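Acetyl xylan esterase (Paenibacillus sp. R4, PDB 6AGQ) probably hydrolyses acetyl ester bonds on xylan and related acetylated sugars, as a cold-active member of the alpha/beta-hydrolase clan. Local coordinates at residues A[105-110]-A[308-313]; A[183-188]-A[301-306]. One frame throughout, in Å; residues are numbered along the deposited sequence.

Contact 1: residues A[105-110]-A[308-313]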
loop_
_atom_site.group_PDB
_atom_site.type_symbol
_atom_site.label_atom_id
_atom_site.label_comp_id
_atom_site.label_asym_id
_atom_site.label_seq_id
_atom_site.Cartn_x
_atom_site.Cartn_y
_atom_site.Cartn_z
ATOM N N LEU A 105 5.890 33.855 -10.664
ATOM C CA LEU A 105 5.875 34.529 -11.949
ATOM C C LEU A 105 7.149 35.369 -12.196
ATOM O O LEU A 105 7.321 35.928 -13.272
ATOM C CB LEU A 105 4.643 35.416 -12.019
ATOM C CG LEU A 105 3.304 34.713 -11.757
ATOM C CD1 LEU A 105 2.122 35.686 -11.783
ATOM C CD2 LEU A 105 3.103 33.611 -12.793
ATOM N N LEU A 106 8.036 35.446 -11.210
ATOM C CA LEU A 106 9.315 36.183 -11.341
ATOM C C LEU A 106 10.195 35.876 -12.577
ATOM O O LEU A 106 10.744 36.764 -13.201
ATOM C CB LEU A 106 10.156 35.974 -10.060
ATOM C CG LEU A 106 11.624 36.390 -10.141
ATOM C CD1 LEU A 106 11.792 37.899 -10.429
ATOM C CD2 LEU A 106 12.287 35.977 -8.829
ATOM N N GLN A 107 10.457 34.624 -12.787
ATOM C CA GLN A 107 11.156 34.125 -13.953
ATOM C C GLN A 107 10.730 34.821 -15.231
ATOM O O GLN A 107 11.573 35.272 -15.997
ATOM C CB GLN A 107 10.938 32.639 -14.160
ATOM C CG GLN A 107 10.113 31.912 -13.098
ATOM C CD GLN A 107 9.769 30.512 -13.523
ATOM O OE1 GLN A 107 10.441 29.933 -14.381
ATOM N NE2 GLN A 107 8.712 29.959 -12.942
ATOM N N TRP A 108 9.417 34.947 -15.447
ATOM C CA TRP A 108 8.899 35.611 -16.653
ATOM C C TRP A 108 9.211 37.075 -16.626
ATOM O O TRP A 108 9.701 37.572 -17.627
ATOM C CB TRP A 108 7.432 35.380 -16.784
ATOM C CG TRP A 108 7.107 33.919 -16.672
ATOM C CD1 TRP A 108 6.260 33.368 -15.792
ATOM C CD2 TRP A 108 7.641 32.840 -17.462
ATOM N NE1 TRP A 108 6.238 32.030 -15.935
ATOM C CE2 TRP A 108 7.039 31.667 -16.990
ATOM C CE3 TRP A 108 8.545 32.761 -18.548
ATOM C CZ2 TRP A 108 7.318 30.395 -17.526
ATOM C CZ3 TRP A 108 8.814 31.508 -19.110
ATOM C CH2 TRP A 108 8.206 30.336 -18.590
ATOM N N ALA A 109 9.026 37.748 -15.465
ATOM C CA ALA A 109 9.325 39.147 -15.363
ATOM C C ALA A 109 10.802 39.457 -15.567
ATOM O O ALA A 109 11.163 40.463 -16.190
ATOM C CB ALA A 109 8.856 39.708 -14.027
ATOM N N SER A 110 11.674 38.612 -15.048
ATOM C CA SER A 110 13.097 38.827 -15.242
ATOM C C SER A 110 13.515 38.693 -16.700
ATOM O O SER A 110 14.525 39.257 -17.089
ATOM C CB SER A 110 13.912 37.883 -14.344
ATOM O OG SER A 110 14.011 36.627 -14.983
ATOM N N PHE A 308 13.632 20.587 -14.697
ATOM C CA PHE A 308 14.246 20.773 -16.077
ATOM C C PHE A 308 13.369 21.408 -17.149
ATOM O O PHE A 308 13.905 21.941 -18.136
ATOM C CB PHE A 308 14.706 19.419 -16.666
ATOM C CG PHE A 308 13.814 18.268 -16.252
ATOM C CD1 PHE A 308 12.669 17.947 -16.975
ATOM C CD2 PHE A 308 14.069 17.573 -15.069
ATOM C CE1 PHE A 308 11.824 16.902 -16.561
ATOM C CE2 PHE A 308 13.221 16.562 -14.638
ATOM C CZ PHE A 308 12.098 16.222 -15.398
ATOM N N HIS A 309 12.039 21.331 -16.999
ATOM C CA HIS A 309 11.161 21.819 -18.066
ATOM C C HIS A 309 11.140 23.336 -18.137
ATOM O O HIS A 309 10.947 23.902 -19.210
ATOM C CB HIS A 309 9.725 21.281 -17.983
ATOM C CG HIS A 309 8.980 21.479 -19.267
ATOM N ND1 HIS A 309 9.431 20.962 -20.466
ATOM C CD2 HIS A 309 7.868 22.200 -19.563
ATOM C CE1 HIS A 309 8.625 21.354 -21.449
ATOM N NE2 HIS A 309 7.681 22.123 -20.930
ATOM N N GLU A 310 11.383 23.981 -17.006
ATOM C CA GLU A 310 11.281 25.418 -16.898
ATOM C C GLU A 310 12.233 26.095 -17.865
ATOM O O GLU A 310 11.831 26.976 -18.632
ATOM C CB GLU A 310 11.528 25.858 -15.450
ATOM C CG GLU A 310 10.709 27.069 -15.061
ATOM C CD GLU A 310 9.241 26.752 -14.760
ATOM O OE1 GLU A 310 8.724 25.704 -15.207
ATOM O OE2 GLU A 310 8.600 27.560 -14.058
ATOM N N GLU A 311 13.481 25.638 -17.836
ATOM C CA GLU A 311 14.473 26.021 -18.804
ATOM C C GLU A 311 14.075 25.756 -20.257
ATOM O O GLU A 311 14.385 26.540 -21.122
ATOM C CB GLU A 311 15.775 25.250 -18.546
ATOM C CG GLU A 311 16.958 25.698 -19.417
ATOM C CD GLU A 311 18.296 25.060 -19.019
ATOM O OE1 GLU A 311 19.075 24.726 -19.963
ATOM O OE2 GLU A 311 18.565 24.905 -17.781
ATOM N N ALA A 312 13.491 24.606 -20.534
ATOM C CA ALA A 312 13.080 24.265 -21.889
ATOM C C ALA A 312 12.041 25.312 -22.418
ATOM O O ALA A 312 12.068 25.686 -23.586
ATOM C CB ALA A 312 12.485 22.855 -21.897
ATOM N N MET A 313 11.140 25.769 -21.529
ATOM C CA MET A 313 10.094 26.752 -21.869
ATOM C C MET A 313 10.682 28.157 -22.064
ATOM O O MET A 313 10.370 28.843 -23.032
ATOM C CB MET A 313 9.021 26.792 -20.822
ATOM C CG MET A 313 8.224 25.525 -20.792
ATOM S SD MET A 313 6.897 25.722 -19.614
ATOM C CE MET A 313 7.686 25.557 -18.023
#
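Gln107 and Glu310 make the polar half of this contact. The amide nitrogen NE2 of Gln107 donates to OE2 of Glu310 at 2.6 Å, a short bond with an N-H...O angle of 153°. The acceptor lies in the amide plane and is met on its anti lone pair, away from the other carboxylate oxygen, Glu310 OE1. Amide and carboxylate are nearly coplanar, although the two side chains cross at about a right angle. The reach probably costs some strain, since CG of Gln107 nearly eclipses the backbone N (chi1 -3°); from there the chain runs out extended, while Glu310 bends at chi2 to present its carboxylate. The amide oxygen fits less comfortably, since Gln107 OE1 lies 3.0 Å from Glu310 OE2 and both are acceptors. A weak second bond from Gln107 NE2 to the carbonyl oxygen of Glu104 may add to the hold on the amide. A leucine in place of Gln107 would probably leave the Glu310 carboxylate without this donor and free the glutamate side chain to swing.

The apolar half belongs to Trp108 and Met313. CH2 at the outer edge of the indole comes within 4.3 Å of Met313 CB, which sits near the ring plane, so an edge and not a face is used. Trp108 also touches Met314 and Ile317 further along helix 309-320, and Met313 packs on Leu205 of strand 203-207.

Together these contacts set the C-terminal helix beside short helix 106-110, which lies in the connection between neighbouring parallel strands 86-92 and 114-118, an arrangement of helices against a central sheet that belongs to the alpha/beta-hydrolase fold.

Contact 2: residues A[183-188]-A[301-306]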
loop_
_atom_site.group_PDB
_atom_site.type_symbol
_atom_site.label_atom_id
_atom_site.label_comp_id
_atom_site.label_asym_id
_atom_site.label_seq_id
_atom_site.Cartn_x
_atom_site.Cartn_y
_atom_site.Cartn_z
ATOM N N GLY A 183 0.425 26.097 -18.821
ATOM C CA GLY A 183 -0.143 25.424 -17.670
ATOM C C GLY A 183 0.108 23.953 -17.664
ATOM O O GLY A 183 0.231 23.319 -18.741
ATOM N N GLY A 184 0.191 23.414 -16.463
ATOM C CA GLY A 184 0.288 21.988 -16.279
ATOM C C GLY A 184 -1.034 21.307 -15.928
ATOM O O GLY A 184 -1.821 21.796 -15.105
ATOM N N SER A 185 -1.248 20.156 -16.545
ATOM C CA SER A 185 -2.388 19.322 -16.295
ATOM C C SER A 185 -3.754 19.942 -16.642
ATOM O O SER A 185 -3.967 20.237 -17.791
ATOM C CB SER A 185 -2.346 18.746 -14.913
ATOM O OG SER A 185 -3.332 17.697 -14.928
ATOM N N GLN A 186 -4.694 20.128 -15.721
ATOM C CA GLN A 186 -5.792 21.012 -16.051
ATOM C C GLN A 186 -5.274 22.307 -16.749
ATOM O O GLN A 186 -5.890 22.767 -17.677
ATOM C CB GLN A 186 -6.554 21.420 -14.822
ATOM C CG GLN A 186 -7.709 22.385 -15.065
ATOM C CD GLN A 186 -8.455 22.695 -13.765
ATOM O OE1 GLN A 186 -9.599 22.306 -13.599
ATOM N NE2 GLN A 186 -7.780 23.369 -12.822
ATOM N N GLY A 187 -4.204 22.887 -16.232
ATOM C CA GLY A 187 -3.621 24.129 -16.775
ATOM C C GLY A 187 -3.349 24.007 -18.259
ATOM O O GLY A 187 -3.554 24.950 -18.976
ATOM N N GLY A 188 -2.844 22.832 -18.675
ATOM C CA GLY A 188 -2.433 22.517 -20.023
ATOM C C GLY A 188 -3.617 22.350 -20.902
ATOM O O GLY A 188 -3.633 22.864 -22.008
ATOM N N TYR A 301 9.305 9.829 -15.924
ATOM C CA TYR A 301 8.550 10.718 -15.049
ATOM C C TYR A 301 7.050 10.428 -15.209
ATOM O O TYR A 301 6.551 10.115 -16.312
ATOM C CB TYR A 301 8.864 12.206 -15.385
ATOM C CG TYR A 301 10.151 12.669 -14.755
ATOM C CD1 TYR A 301 11.386 12.451 -15.396
ATOM C CD2 TYR A 301 10.158 13.298 -13.491
ATOM C CE1 TYR A 301 12.583 12.856 -14.803
ATOM C CE2 TYR A 301 11.350 13.694 -12.910
ATOM C CZ TYR A 301 12.542 13.451 -13.553
ATOM O OH TYR A 301 13.711 13.848 -12.996
ATOM N N GLY A 302 6.357 10.578 -14.097
ATOM C CA GLY A 302 4.915 10.616 -14.058
ATOM C C GLY A 302 4.305 12.008 -13.932
ATOM O O GLY A 302 4.827 13.016 -14.450
ATOM N N HIS A 303 3.144 12.048 -13.284
ATOM C CA HIS A 303 2.423 13.315 -13.071
ATOM C C HIS A 303 3.057 13.943 -11.826
ATOM O O HIS A 303 2.757 13.551 -10.732
ATOM C CB HIS A 303 0.943 13.008 -12.871
ATOM C CG HIS A 303 0.030 14.165 -13.132
ATOM N ND1 HIS A 303 -0.519 14.922 -12.112
ATOM C CD2 HIS A 303 -0.493 14.649 -14.287
ATOM C CE1 HIS A 303 -1.320 15.841 -12.631
ATOM N NE2 HIS A 303 -1.322 15.699 -13.950
ATOM N N GLU A 304 4.040 14.793 -12.032
ATOM C CA GLU A 304 4.918 15.285 -10.957
ATOM C C GLU A 304 5.649 16.518 -11.460
ATOM O O GLU A 304 5.636 16.771 -12.670
ATOM C CB GLU A 304 5.931 14.231 -10.503
ATOM C CG GLU A 304 6.638 13.457 -11.617
ATOM C CD GLU A 304 7.685 12.452 -11.108
ATOM O OE1 GLU A 304 8.524 12.861 -10.261
ATOM O OE2 GLU A 304 7.674 11.271 -11.566
ATOM N N GLY A 305 6.223 17.302 -10.536
ATOM C CA GLY A 305 7.014 18.482 -10.911
ATOM C C GLY A 305 8.182 18.137 -11.852
ATOM O O GLY A 305 8.848 17.096 -11.691
ATOM N N LEU A 306 8.430 19.025 -12.827
ATOM C CA LEU A 306 9.441 18.844 -13.863
ATOM C C LEU A 306 10.450 19.986 -13.810
ATOM O O LEU A 306 10.363 20.927 -14.612
ATOM C CB LEU A 306 8.759 18.770 -15.229
ATOM C CG LEU A 306 7.715 17.659 -15.385
ATOM C CD1 LEU A 306 6.929 17.849 -16.710
ATOM C CD2 LEU A 306 8.357 16.272 -15.318
#
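His303 reaches Ser185 with the far end of its imidazole, and the path is easily followed from CB. With CG anti to the backbone N (chi1 -159°), the ring is carried off the 301-306 loop toward the turn at Ser185. Beyond CG, the leading atoms are CE1 and NE2. CE1 passes 3.6 Å from Ser185 OG and 3.8 Å from Ser185 CB, close enough to touch the serine but only in van der Waals fashion. NE2 does the main work: it stands 3.0 Å from Ser185 OG in a hydrogen bond, with Ser185 CB 3.4 Å away beside it. OG lies in the ring plane at its edge, as a bond to a ring nitrogen requires. Elsewhere His303 meets the ring of Phe208 and the side chain of Asp274.

Ser185 is offered to the ring by an unusual backbone. Its phi/psi of 63°/-119° is strained, and it sits between strand 179-184 and helix 186-197, at the N-cap position but making no capping bond with its side chain. Such a tight turn needs small neighbours: a CB on Gly183 would run into the carbonyl oxygen of Gly187, and one on Gly187 into the nitrogen of Gly184. The Gly-x-Ser-x-Gly sequence and this geometry match the nucleophile elbow of alpha/beta hydrolases.

A serine hydroxyl joined in plane to imidazole NE2 is therefore consistent with the Ser-His pair of a catalytic triad, Asp274 probably being the acid, in which histidine assists the serine oxygen's attack on an acetyl ester.

The four segments follow one another as 105-110, 183-188, 301-306 and 308-313, so contact 2 is made within the span of chain that contact 1 brings together. Their centres are 15 Å apart, contact 2 being the nearer to the middle of the chain. Phe308 CE2 and Tyr301 OH, 3.2 Å apart, bring them into touch. Strand 203-207 serves both: Gly183 and Ser185 bond to Val207 through the backbone, while Met313 packs on Leu205 and His309 on Val207. The probable catalytic loop, which follows strand 293-298, thus leads straight into a C-terminal helix that lies against the same part of the sheet, with helix 106-110 on its flank.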